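Local structure of NanS-p (Escherichia phage vB_EcoP_24B, 6YP6) at residues 83-89 with 199-205; 21-27 with 52-58; 88-94 with 113-119; 76-80 with 205-209. The protein probably binds carbohydrate as a beta-sandwich module of a phage-encoded carbohydrate esterase. All coordinates share one frame; numbering follows the deposited sequence. Where two conformers were deposited one is given.

Contact 1. Residues 83-89 with 199-205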
# COMPACT_ATOMS: atom_id res chain seq x y z
N LEU A 83 -20.01 -1.80 -6.07
CA LEU A 83 -19.85 -1.68 -4.63
C LEU A 83 -20.40 -2.93 -3.94
O LEU A 83 -21.57 -3.30 -4.14
CB LEU A 83 -20.58 -0.45 -4.11
CG LEU A 83 -20.72 -0.30 -2.60
CD1 LEU A 83 -19.38 -0.20 -1.91
CD2 LEU A 83 -21.56 0.93 -2.30
N ALA A 84 -19.56 -3.57 -3.12
CA ALA A 84 -19.94 -4.72 -2.31
C ALA A 84 -19.46 -4.46 -0.89
O ALA A 84 -18.27 -4.23 -0.66
CB ALA A 84 -19.31 -6.00 -2.85
N ALA A 85 -20.39 -4.52 0.07
CA ALA A 85 -20.04 -4.19 1.44
C ALA A 85 -18.93 -5.11 1.94
O ALA A 85 -18.99 -6.33 1.78
CB ALA A 85 -21.27 -4.38 2.33
N ASN A 86 -17.92 -4.51 2.56
CA ASN A 86 -16.84 -5.17 3.29
C ASN A 86 -15.78 -5.79 2.40
O ASN A 86 -14.82 -6.39 2.91
CB ASN A 86 -17.40 -6.17 4.32
CG ASN A 86 -18.46 -5.51 5.19
OD1 ASN A 86 -18.27 -4.38 5.66
ND2 ASN A 86 -19.59 -6.17 5.37
N GLN A 87 -15.87 -5.63 1.09
CA GLN A 87 -14.93 -6.25 0.16
C GLN A 87 -13.60 -5.50 0.11
O GLN A 87 -13.55 -4.27 0.20
CB GLN A 87 -15.60 -6.31 -1.21
CG GLN A 87 -14.84 -7.08 -2.26
CD GLN A 87 -15.74 -7.35 -3.45
OE1 GLN A 87 -15.68 -6.63 -4.47
NE2 GLN A 87 -16.61 -8.31 -3.32
N TYR A 88 -12.52 -6.26 0.01
CA TYR A 88 -11.18 -5.70 -0.04
C TYR A 88 -10.75 -5.32 -1.45
O TYR A 88 -11.15 -5.94 -2.43
CB TYR A 88 -10.14 -6.71 0.50
CG TYR A 88 -10.34 -7.01 1.96
CD1 TYR A 88 -10.04 -6.08 2.95
CD2 TYR A 88 -10.88 -8.24 2.36
CE1 TYR A 88 -10.26 -6.37 4.28
CE2 TYR A 88 -11.10 -8.53 3.68
CZ TYR A 88 -10.80 -7.60 4.64
OH TYR A 88 -11.05 -7.93 5.95
N VAL A 89 -9.87 -4.31 -1.51
CA VAL A 89 -9.08 -4.00 -2.69
C VAL A 89 -7.67 -4.57 -2.51
O VAL A 89 -7.29 -5.52 -3.19
CB VAL A 89 -9.04 -2.48 -2.99
CG1 VAL A 89 -8.25 -2.23 -4.27
CG2 VAL A 89 -10.44 -1.91 -3.10
N ILE A 199 -4.89 -9.89 -0.29
CA ILE A 199 -5.15 -10.34 1.07
C ILE A 199 -5.75 -11.74 1.14
O ILE A 199 -5.22 -12.63 1.83
CB ILE A 199 -6.04 -9.34 1.85
CG1 ILE A 199 -5.46 -7.92 1.84
CG2 ILE A 199 -6.24 -9.83 3.29
CD1 ILE A 199 -6.44 -6.86 2.33
N THR A 200 -6.88 -11.94 0.48
CA THR A 200 -7.73 -13.10 0.68
C THR A 200 -7.87 -13.89 -0.61
O THR A 200 -7.76 -13.35 -1.71
CB THR A 200 -9.10 -12.62 1.18
OG1 THR A 200 -9.96 -13.74 1.37
CG2 THR A 200 -9.79 -11.65 0.21
N ARG A 201 -8.13 -15.20 -0.46
CA ARG A 201 -8.48 -16.01 -1.63
C ARG A 201 -9.88 -15.71 -2.14
O ARG A 201 -10.19 -16.00 -3.30
CB ARG A 201 -8.36 -17.49 -1.30
CG ARG A 201 -6.94 -17.96 -1.08
CD ARG A 201 -6.93 -19.39 -0.56
NE ARG A 201 -5.63 -20.01 -0.74
CZ ARG A 201 -5.29 -20.74 -1.80
NH1 ARG A 201 -6.16 -20.97 -2.77
NH2 ARG A 201 -4.07 -21.27 -1.87
N GLY A 202 -10.74 -15.17 -1.29
CA GLY A 202 -12.09 -14.81 -1.69
C GLY A 202 -12.08 -13.66 -2.68
O GLY A 202 -11.07 -13.00 -2.91
N ALA A 203 -13.22 -13.44 -3.31
CA ALA A 203 -13.29 -12.38 -4.31
C ALA A 203 -12.94 -11.03 -3.71
O ALA A 203 -13.44 -10.65 -2.63
CB ALA A 203 -14.69 -12.31 -4.91
N THR A 204 -12.14 -10.28 -4.45
CA THR A 204 -11.75 -8.90 -4.16
C THR A 204 -12.03 -8.06 -5.40
O THR A 204 -12.27 -8.58 -6.49
CB THR A 204 -10.26 -8.83 -3.78
OG1 THR A 204 -9.49 -9.28 -4.90
CG2 THR A 204 -9.98 -9.67 -2.54
N TYR A 205 -11.98 -6.74 -5.26
CA TYR A 205 -12.20 -5.88 -6.42
C TYR A 205 -11.02 -6.00 -7.38
O TYR A 205 -9.87 -5.85 -6.96
CB TYR A 205 -12.28 -4.41 -6.03
CG TYR A 205 -13.48 -3.99 -5.22
CD1 TYR A 205 -14.67 -3.66 -5.82
CD2 TYR A 205 -13.39 -3.87 -3.83
CE1 TYR A 205 -15.75 -3.24 -5.08
CE2 TYR A 205 -14.47 -3.45 -3.08
CZ TYR A 205 -15.66 -3.14 -3.72
OH TYR A 205 -16.77 -2.72 -3.02
O HOH W 1 -7.68 -6.47 -5.70

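Contact 2. Residues 21-27 with 52-58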
# COMPACT_ATOMS: atom_id res chain seq x y z
N GLY A 21 11.99 -5.17 -11.43
CA GLY A 21 12.59 -5.72 -10.24
C GLY A 21 11.63 -6.28 -9.22
O GLY A 21 12.08 -6.73 -8.16
N TRP A 22 10.33 -6.26 -9.50
CA TRP A 22 9.32 -6.79 -8.60
C TRP A 22 9.15 -8.29 -8.81
O TRP A 22 9.30 -8.80 -9.92
CB TRP A 22 7.98 -6.11 -8.89
CG TRP A 22 7.96 -4.65 -8.54
CD1 TRP A 22 8.59 -3.64 -9.20
CD2 TRP A 22 7.30 -4.05 -7.42
NE1 TRP A 22 8.36 -2.44 -8.57
CE2 TRP A 22 7.57 -2.67 -7.47
CE3 TRP A 22 6.51 -4.55 -6.39
CZ2 TRP A 22 7.05 -1.78 -6.53
CZ3 TRP A 22 6.00 -3.67 -5.46
CH2 TRP A 22 6.27 -2.30 -5.54
N SER A 23 8.77 -8.97 -7.74
CA SER A 23 8.36 -10.37 -7.79
C SER A 23 6.84 -10.44 -7.64
O SER A 23 6.27 -9.79 -6.76
CB SER A 23 9.04 -11.16 -6.67
OG SER A 23 10.45 -11.17 -6.85
N ALA A 24 6.21 -11.27 -8.45
CA ALA A 24 4.76 -11.34 -8.52
C ALA A 24 4.38 -12.81 -8.42
O ALA A 24 5.02 -13.66 -9.03
CB ALA A 24 4.20 -10.75 -9.81
N SER A 25 3.35 -13.09 -7.63
CA SER A 25 2.88 -14.46 -7.51
C SER A 25 1.38 -14.44 -7.30
O SER A 25 0.83 -13.52 -6.69
CB SER A 25 3.54 -15.19 -6.35
OG SER A 25 3.26 -14.58 -5.12
N GLY A 26 0.72 -15.47 -7.79
CA GLY A 26 -0.72 -15.54 -7.74
C GLY A 26 -1.34 -14.60 -8.76
O GLY A 26 -0.73 -13.63 -9.22
N GLY A 27 -2.57 -14.93 -9.14
CA GLY A 27 -3.32 -14.03 -9.98
C GLY A 27 -2.70 -13.74 -11.34
O GLY A 27 -1.90 -14.50 -11.89
N SER A 52 -5.14 -18.59 -5.05
CA SER A 52 -4.25 -17.79 -4.21
C SER A 52 -4.46 -16.30 -4.44
O SER A 52 -4.65 -15.84 -5.57
CB SER A 52 -2.79 -18.16 -4.50
OG SER A 52 -2.44 -19.40 -3.91
N SER A 53 -4.44 -15.56 -3.35
CA SER A 53 -4.31 -14.11 -3.40
C SER A 53 -3.07 -13.72 -4.19
O SER A 53 -2.06 -14.42 -4.18
CB SER A 53 -4.20 -13.65 -1.94
OG SER A 53 -3.85 -12.30 -1.82
N TRP A 54 -3.16 -12.61 -4.91
CA TRP A 54 -1.97 -12.13 -5.60
C TRP A 54 -1.11 -11.30 -4.66
O TRP A 54 -1.60 -10.67 -3.72
CB TRP A 54 -2.29 -11.33 -6.87
CG TRP A 54 -3.19 -10.16 -6.72
CD1 TRP A 54 -4.51 -10.14 -7.03
CD2 TRP A 54 -2.86 -8.83 -6.28
NE1 TRP A 54 -5.03 -8.91 -6.79
CE2 TRP A 54 -4.04 -8.08 -6.34
CE3 TRP A 54 -1.68 -8.22 -5.84
CZ2 TRP A 54 -4.09 -6.75 -5.96
CZ3 TRP A 54 -1.73 -6.88 -5.47
CH2 TRP A 54 -2.93 -6.16 -5.53
N VAL A 55 0.19 -11.34 -4.91
CA VAL A 55 1.17 -10.62 -4.12
C VAL A 55 2.24 -10.07 -5.06
O VAL A 55 2.80 -10.80 -5.87
CB VAL A 55 1.86 -11.50 -3.06
CG1 VAL A 55 2.80 -10.65 -2.20
CG2 VAL A 55 0.85 -12.20 -2.18
N LEU A 56 2.54 -8.79 -4.91
CA LEU A 56 3.67 -8.14 -5.54
C LEU A 56 4.65 -7.78 -4.43
O LEU A 56 4.24 -7.29 -3.39
CB LEU A 56 3.25 -6.85 -6.23
CG LEU A 56 2.04 -6.96 -7.16
CD1 LEU A 56 1.72 -5.58 -7.71
CD2 LEU A 56 2.27 -7.94 -8.29
N GLU A 57 5.94 -8.00 -4.66
CA GLU A 57 6.95 -7.73 -3.65
C GLU A 57 8.14 -7.00 -4.25
O GLU A 57 8.57 -7.31 -5.37
CB GLU A 57 7.48 -9.02 -2.98
CG GLU A 57 6.41 -9.85 -2.32
CD GLU A 57 6.89 -11.20 -1.86
OE1 GLU A 57 8.09 -11.35 -1.57
OE2 GLU A 57 6.06 -12.13 -1.75
N TYR A 58 8.72 -6.09 -3.46
CA TYR A 58 9.96 -5.44 -3.82
C TYR A 58 10.87 -5.44 -2.59
O TYR A 58 10.41 -5.22 -1.46
CB TYR A 58 9.72 -4.00 -4.30
CG TYR A 58 10.92 -3.41 -5.01
CD1 TYR A 58 11.97 -2.85 -4.29
CD2 TYR A 58 11.03 -3.45 -6.39
CE1 TYR A 58 13.09 -2.32 -4.94
CE2 TYR A 58 12.14 -2.93 -7.04
CZ TYR A 58 13.17 -2.36 -6.31
OH TYR A 58 14.27 -1.85 -6.96
O HOH W 2 5.38 -12.26 -4.93
O HOH W 3 0.46 -15.53 -4.10
O HOH W 4 -3.98 -16.97 -7.82

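Contact 3. Residues 88-94 with 113-119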
# COMPACT_ATOMS: atom_id res chain seq x y z
N TYR A 88 -12.52 -6.26 0.01
CA TYR A 88 -11.18 -5.70 -0.04
C TYR A 88 -10.75 -5.32 -1.45
O TYR A 88 -11.15 -5.94 -2.43
CB TYR A 88 -10.14 -6.71 0.50
CG TYR A 88 -10.34 -7.01 1.96
CD1 TYR A 88 -10.04 -6.08 2.95
CD2 TYR A 88 -10.88 -8.24 2.36
CE1 TYR A 88 -10.26 -6.37 4.28
CE2 TYR A 88 -11.10 -8.53 3.68
CZ TYR A 88 -10.80 -7.60 4.64
OH TYR A 88 -11.05 -7.93 5.95
N VAL A 89 -9.87 -4.31 -1.51
CA VAL A 89 -9.08 -4.00 -2.69
C VAL A 89 -7.67 -4.57 -2.51
O VAL A 89 -7.29 -5.52 -3.19
CB VAL A 89 -9.04 -2.48 -2.99
CG1 VAL A 89 -8.25 -2.23 -4.27
CG2 VAL A 89 -10.44 -1.91 -3.10
N MET A 90 -6.88 -4.00 -1.60
CA MET A 90 -5.49 -4.42 -1.46
C MET A 90 -4.93 -3.88 -0.16
O MET A 90 -5.50 -2.98 0.46
CB MET A 90 -4.66 -3.95 -2.66
CG MET A 90 -4.55 -2.45 -2.78
SD MET A 90 -3.83 -2.03 -4.36
CE MET A 90 -4.18 -0.28 -4.42
N ALA A 91 -3.78 -4.43 0.22
CA ALA A 91 -3.03 -4.02 1.38
C ALA A 91 -1.56 -3.83 1.02
O ALA A 91 -1.03 -4.47 0.10
CB ALA A 91 -3.11 -5.07 2.50
N PHE A 92 -0.91 -2.97 1.79
CA PHE A 92 0.52 -2.67 1.72
C PHE A 92 1.13 -3.02 3.08
O PHE A 92 0.78 -2.41 4.09
CB PHE A 92 0.75 -1.16 1.48
CG PHE A 92 0.17 -0.68 0.19
CD1 PHE A 92 -1.17 -0.34 0.10
CD2 PHE A 92 0.95 -0.56 -0.96
CE1 PHE A 92 -1.72 0.09 -1.11
CE2 PHE A 92 0.39 -0.15 -2.17
CZ PHE A 92 -0.94 0.19 -2.23
N TYR A 93 2.05 -3.98 3.09
CA TYR A 93 2.76 -4.38 4.29
C TYR A 93 4.25 -4.20 4.08
O TYR A 93 4.80 -4.68 3.08
CB TYR A 93 2.52 -5.86 4.64
CG TYR A 93 1.10 -6.26 4.75
CD1 TYR A 93 0.30 -5.75 5.74
CD2 TYR A 93 0.56 -7.18 3.85
CE1 TYR A 93 -1.04 -6.13 5.83
CE2 TYR A 93 -0.75 -7.58 3.94
CZ TYR A 93 -1.54 -7.04 4.92
OH TYR A 93 -2.86 -7.46 5.01
N TRP A 94 4.91 -3.56 5.03
CA TRP A 94 6.37 -3.38 4.97
C TRP A 94 6.94 -3.70 6.34
O TRP A 94 7.25 -2.80 7.14
CB TRP A 94 6.73 -1.97 4.52
CG TRP A 94 8.19 -1.72 4.29
CD1 TRP A 94 9.24 -2.60 4.40
CD2 TRP A 94 8.75 -0.47 3.92
NE1 TRP A 94 10.42 -1.95 4.13
CE2 TRP A 94 10.14 -0.64 3.83
CE3 TRP A 94 8.21 0.80 3.66
CZ2 TRP A 94 11.00 0.40 3.49
CZ3 TRP A 94 9.05 1.82 3.32
CH2 TRP A 94 10.43 1.62 3.23
N LEU A 113 6.35 -2.73 11.55
CA LEU A 113 6.06 -2.49 10.14
C LEU A 113 5.99 -0.99 9.89
O LEU A 113 5.38 -0.25 10.67
CB LEU A 113 4.73 -3.11 9.68
CG LEU A 113 4.65 -4.63 9.74
CD1 LEU A 113 4.03 -5.04 11.07
CD2 LEU A 113 3.85 -5.23 8.63
N LEU A 114 6.59 -0.55 8.79
CA LEU A 114 6.45 0.85 8.37
C LEU A 114 5.19 1.06 7.54
O LEU A 114 4.81 2.21 7.31
CB LEU A 114 7.68 1.29 7.57
CG LEU A 114 9.00 1.22 8.33
CD1 LEU A 114 10.11 1.72 7.42
CD2 LEU A 114 8.95 2.00 9.64
N ALA A 115 4.56 -0.03 7.10
CA ALA A 115 3.27 0.04 6.43
C ALA A 115 2.48 -1.19 6.81
O ALA A 115 3.01 -2.30 6.82
CB ALA A 115 3.43 0.07 4.92
N ALA A 116 1.20 -0.99 7.10
CA ALA A 116 0.25 -2.09 7.31
C ALA A 116 -1.13 -1.54 7.01
O ALA A 116 -1.99 -1.42 7.89
CB ALA A 116 0.35 -2.67 8.72
N PHE A 117 -1.31 -1.11 5.77
CA PHE A 117 -2.43 -0.28 5.39
C PHE A 117 -3.26 -0.99 4.34
O PHE A 117 -2.71 -1.51 3.37
CB PHE A 117 -1.93 1.05 4.80
CG PHE A 117 -0.90 1.75 5.66
CD1 PHE A 117 -1.11 1.91 7.02
CD2 PHE A 117 0.28 2.20 5.12
CE1 PHE A 117 -0.15 2.54 7.82
CE2 PHE A 117 1.23 2.84 5.90
CZ PHE A 117 1.02 3.00 7.25
N TYR A 118 -4.58 -1.04 4.52
CA TYR A 118 -5.43 -1.73 3.56
C TYR A 118 -6.60 -0.87 3.16
O TYR A 118 -7.02 0.07 3.85
CB TYR A 118 -5.85 -3.12 4.07
CG TYR A 118 -6.72 -3.15 5.31
CD1 TYR A 118 -6.17 -3.10 6.59
CD2 TYR A 118 -8.10 -3.24 5.20
CE1 TYR A 118 -6.98 -3.13 7.71
CE2 TYR A 118 -8.91 -3.28 6.32
CZ TYR A 118 -8.34 -3.21 7.57
OH TYR A 118 -9.10 -3.22 8.72
N ILE A 119 -7.13 -1.22 1.99
CA ILE A 119 -8.18 -0.48 1.33
C ILE A 119 -9.37 -1.43 1.17
O ILE A 119 -9.21 -2.55 0.66
CB ILE A 119 -7.69 0.06 -0.03
CG1 ILE A 119 -6.50 0.99 0.14
CG2 ILE A 119 -8.84 0.73 -0.78
CD1 ILE A 119 -5.81 1.32 -1.16

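Contact 4. Residues 76-80 with 205-209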
# COMPACT_ATOMS: atom_id res chain seq x y z
N ARG A 76 -1.02 5.26 -6.97
CA ARG A 76 -2.17 5.75 -7.74
C ARG A 76 -2.87 4.53 -8.33
O ARG A 76 -2.22 3.69 -8.98
CB ARG A 76 -1.72 6.74 -8.81
CG ARG A 76 -2.88 7.29 -9.64
CD ARG A 76 -2.51 8.55 -10.40
NE ARG A 76 -3.67 9.16 -11.07
CZ ARG A 76 -4.03 8.96 -12.34
NH1 ARG A 76 -3.33 8.18 -13.15
NH2 ARG A 76 -5.11 9.57 -12.81
N PHE A 77 -4.18 4.44 -8.11
CA PHE A 77 -4.93 3.22 -8.40
C PHE A 77 -6.37 3.57 -8.73
O PHE A 77 -6.87 4.64 -8.40
CB PHE A 77 -4.88 2.24 -7.19
CG PHE A 77 -5.66 2.74 -6.01
CD1 PHE A 77 -5.10 3.65 -5.13
CD2 PHE A 77 -6.97 2.35 -5.81
CE1 PHE A 77 -5.84 4.15 -4.07
CE2 PHE A 77 -7.71 2.84 -4.75
CZ PHE A 77 -7.14 3.74 -3.88
N LYS A 78 -7.04 2.61 -9.36
CA LYS A 78 -8.44 2.73 -9.75
C LYS A 78 -9.10 1.40 -9.45
O LYS A 78 -8.60 0.35 -9.87
CB LYS A 78 -8.55 3.08 -11.24
CG LYS A 78 -9.91 2.85 -11.86
CD LYS A 78 -10.02 3.58 -13.23
CE LYS A 78 -10.57 2.72 -14.34
NZ LYS A 78 -10.92 3.62 -15.45
N VAL A 79 -10.22 1.42 -8.76
CA VAL A 79 -10.94 0.20 -8.41
C VAL A 79 -12.02 -0.04 -9.44
O VAL A 79 -12.74 0.89 -9.81
CB VAL A 79 -11.56 0.28 -7.00
CG1 VAL A 79 -12.08 -1.09 -6.60
CG2 VAL A 79 -10.56 0.80 -5.99
N SER A 80 -12.19 -1.30 -9.85
CA SER A 80 -13.19 -1.70 -10.83
C SER A 80 -14.23 -2.60 -10.16
O SER A 80 -13.90 -3.39 -9.28
CB SER A 80 -12.51 -2.45 -11.98
OG SER A 80 -13.39 -2.67 -13.06
N TYR A 205 -11.98 -6.74 -5.26
CA TYR A 205 -12.20 -5.88 -6.42
C TYR A 205 -11.02 -6.00 -7.38
O TYR A 205 -9.87 -5.85 -6.96
CB TYR A 205 -12.28 -4.41 -6.03
CG TYR A 205 -13.48 -3.99 -5.22
CD1 TYR A 205 -14.67 -3.66 -5.82
CD2 TYR A 205 -13.39 -3.87 -3.83
CE1 TYR A 205 -15.75 -3.24 -5.08
CE2 TYR A 205 -14.47 -3.45 -3.08
CZ TYR A 205 -15.66 -3.14 -3.72
OH TYR A 205 -16.77 -2.72 -3.02
N PRO A 206 -11.26 -6.16 -8.69
CA PRO A 206 -10.17 -5.92 -9.65
C PRO A 206 -9.64 -4.51 -9.44
O PRO A 206 -10.41 -3.58 -9.16
CB PRO A 206 -10.85 -6.09 -11.00
CG PRO A 206 -12.04 -6.96 -10.71
CD PRO A 206 -12.52 -6.51 -9.36
N VAL A 207 -8.33 -4.33 -9.57
CA VAL A 207 -7.71 -3.03 -9.36
C VAL A 207 -6.73 -2.73 -10.49
O VAL A 207 -6.00 -3.62 -10.95
CB VAL A 207 -7.05 -2.93 -7.96
CG1 VAL A 207 -5.86 -3.85 -7.81
CG2 VAL A 207 -6.66 -1.48 -7.62
N LEU A 208 -6.71 -1.47 -10.91
CA LEU A 208 -5.74 -0.97 -11.86
C LEU A 208 -4.72 -0.14 -11.09
O LEU A 208 -5.09 0.75 -10.32
CB LEU A 208 -6.40 -0.10 -12.93
CG LEU A 208 -6.95 -0.84 -14.15
CD1 LEU A 208 -8.01 -1.81 -13.77
CD2 LEU A 208 -7.46 0.18 -15.16
N ILE A 209 -3.45 -0.42 -11.31
CA ILE A 209 -2.36 0.31 -10.67
C ILE A 209 -1.64 1.14 -11.73
O ILE A 209 -1.20 0.61 -12.75
CB ILE A 209 -1.37 -0.65 -9.98
CG1 ILE A 209 -2.07 -1.53 -8.96
CG2 ILE A 209 -0.20 0.13 -9.39
CD1 ILE A 209 -2.60 -0.80 -7.82

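Contact 1. Residues 83-89 with 199-205
The ring of Y205 lies under the side chain of Q87 and ends against the backbone of A84. Q87 crosses the ring with its amide plane turned 69° from it: OE1 sits over the middle of one face, 3.4 Å from CD1 of Y205, while CG makes an off-centre CH-pi contact with the same ring. An extended chain, with CG anti to the backbone N (chi1 -172°), carries the amide that far. At the phenol end, A84 N donates to Y205 OH over 2.9 Å in an almost straight bond (176°); two partners, A84 N and T121, hold the hydroxyl oxygen in place. V89 CG2 packs on CD2 of Y205 at 3.6 Å. Farther along, Y88 meets I199 at about a right angle, the ring atom CD1 lying 3.7 Å from the methyl CD1 of I199. The backbone adds one bond, Y205 N to Y88 O at 3.1 Å. Water 1 lies within hydrogen-bonding reach of V89 O and Y205 O, with more acceptors near it than protons to give. T204 OG1 is hydrogen-bonded to D198 and takes a weak bond from water 1. Two loop motifs frame this surface contact: a type II beta turn from A84 to Q87 leading into strand 88-95, and an ST turn in which T200 OG1 accepts from G202 N.

Contact 2. Residues 21-27 with 52-58
S52 and G27 meet through water 4, which accepts from G27 N and donates to S52 O. At S53 the carbonyl takes a bond from water 3, which also bonds S25 OG; S53 OG itself is turned to D198. W54 brings CB to 3.6 Å from G26 O, and its indole then leads away from the edge strand, CG standing between the backbone N and the carbonyl carbon (chi1 55°). Regular antiparallel pairing starts at V55, a hydrogen-bonded pair with S25: V55 N to S25 O and S25 N to V55 O both measure 2.9 Å. L56 faces A24 in a non-hydrogen-bonded pair, its CD2 3.7 Å from A24 CB. E57 and S23 form the next hydrogen-bonded pair, with E57 N to S23 O at 2.8 Å and S23 N to E57 O at 2.9 Å; the E57 carboxylate makes a salt bridge with K193. Y58 closes the segment against W22. Y58 CB stands over the six-membered ring of W22, 3.7 Å from that ring's centroid, and the CD2 edge of Y58 points at the five-membered ring of W22 in an edge-to-face pair with planes at 59°. W22 NE1 donates to S7 O. Within the chain, strand 23-25 is an outermost strand of the seven-stranded sheet, while strand 55-59 pairs on with strand 193-197; W54 and L56 reach L45 of strand 41-46 in the other sheet.

Contact 3. Residues 88-94 with 113-119
W94 and L114 meet beside the paired backbones: L114 CD1 lies over the six-membered ring of the indole, 4.0 Å from its centroid and 3° off the normal, a CH-pi contact over the face. With CG anti to the backbone N (chi1 -174°), the indole of W94 is set beside L114, and its NE1 bonds to G61 O beyond the pair. Y88 and Y118 touch obliquely, Y118 CD2 reaching the edge of the Y88 ring at CE1 over 3.9 Å; the Y118 hydroxyl is bonded to N139.

Backbone bonds run the whole length of the antiparallel strands, whose axes come within 4.3 Å at 175°. F92 and F117 form a hydrogen-bonded pair, F92 N to F117 O at 2.8 Å and F117 N to F92 O at 3.0 Å. Beyond it W94 N donates to A115 O, and W94 O accepts from L114 N, where the chain turns a corner. Two classic beta bulges interrupt the register: V89 and M90 both face I119, which accepts from V89 N and donates to M90 O, and A116 and F117 both face F92. A115 N is buried without a polar partner.

Apolar packing divides by face. M90, F92, F117 and I119 turn to the other sheet; the side chains of M90 and I119 run side by side, CE of M90 4.0 Å from CD1 of I119, and both touch F77. F117 stacks on F157. A91, Y93, A116 and Y118 occupy the reverse face, where A91 CB meets Y118 CB at 3.7 Å and Y93 stacks on F189.

Contact 4. Residues 76-80 with 205-209
V79 and Y205 make the closest side-chain packing between the segments, V79 CG1 lying 3.4 Å from Y205 CB. The methyl reaches it because CG1 stands anti to the backbone N of V79 (chi1 -170°). It approaches the ring obliquely, whereas S80 O comes in at the ring edge, near its plane, 3.6 Å from Y205 CD1.

Three backbone bonds define the antiparallel pairing, with strand directions at 159°. K78 and L208 form the hydrogen-bonded pair: L208 N to K78 O is short and straight at 2.8 Å and 177°, while K78 N to L208 O is more bent. S80 N to P206 O, at 3.0 Å, extends the pairing past the end of strand 71-79. The L208 carbonyl also receives a CA-H...O contact from F77.

On the F77, V79, V207 and I209 face the contacts are apolar. F77 CB lies 3.9 Å from I209 CD1 and 4.1 Å from V207 CG2, and these side chains pack on V89 and M90 of the facing sheet. On the reverse face K78 and L208 run side by side, K78 CE 4.1 Å from L208 CD2.

Charge is settled outside the pair: the bent K78 chain takes NZ to a salt bridge with D34, and R76 bonds D210 while making a cation-pi contact with W152. The contact therefore separates its chemistry by face, hydrocarbon between the sheets and ion pairs on the K78 side, where the aliphatic part of the lysine covers L208 and the carboxylate of D34 probably offsets the ammonium charge.

From the N terminus, contact 2 closes first, joining residues 21-27 to 52-58 at one margin of the seven-stranded sheet, and it is complete before the others begin. Contact 4 then opens at residue 76 and closes at 209, the widest loop of the set, pairing two strands of the eight-stranded sheet. Within its span lies contact 1, which fastens the loop between strands 193-197 and 207-216 to the start of strand 88-95. Its loop in turn encloses contact 3, a local strand pair in the middle of the seven-stranded sheet. Y88 and V89 serve both contacts 1 and 3, and Y205 both 1 and 4. Between the sheets, W54 touches M90 and V207, bringing contacts 2, 3 and 4 into one sandwich core.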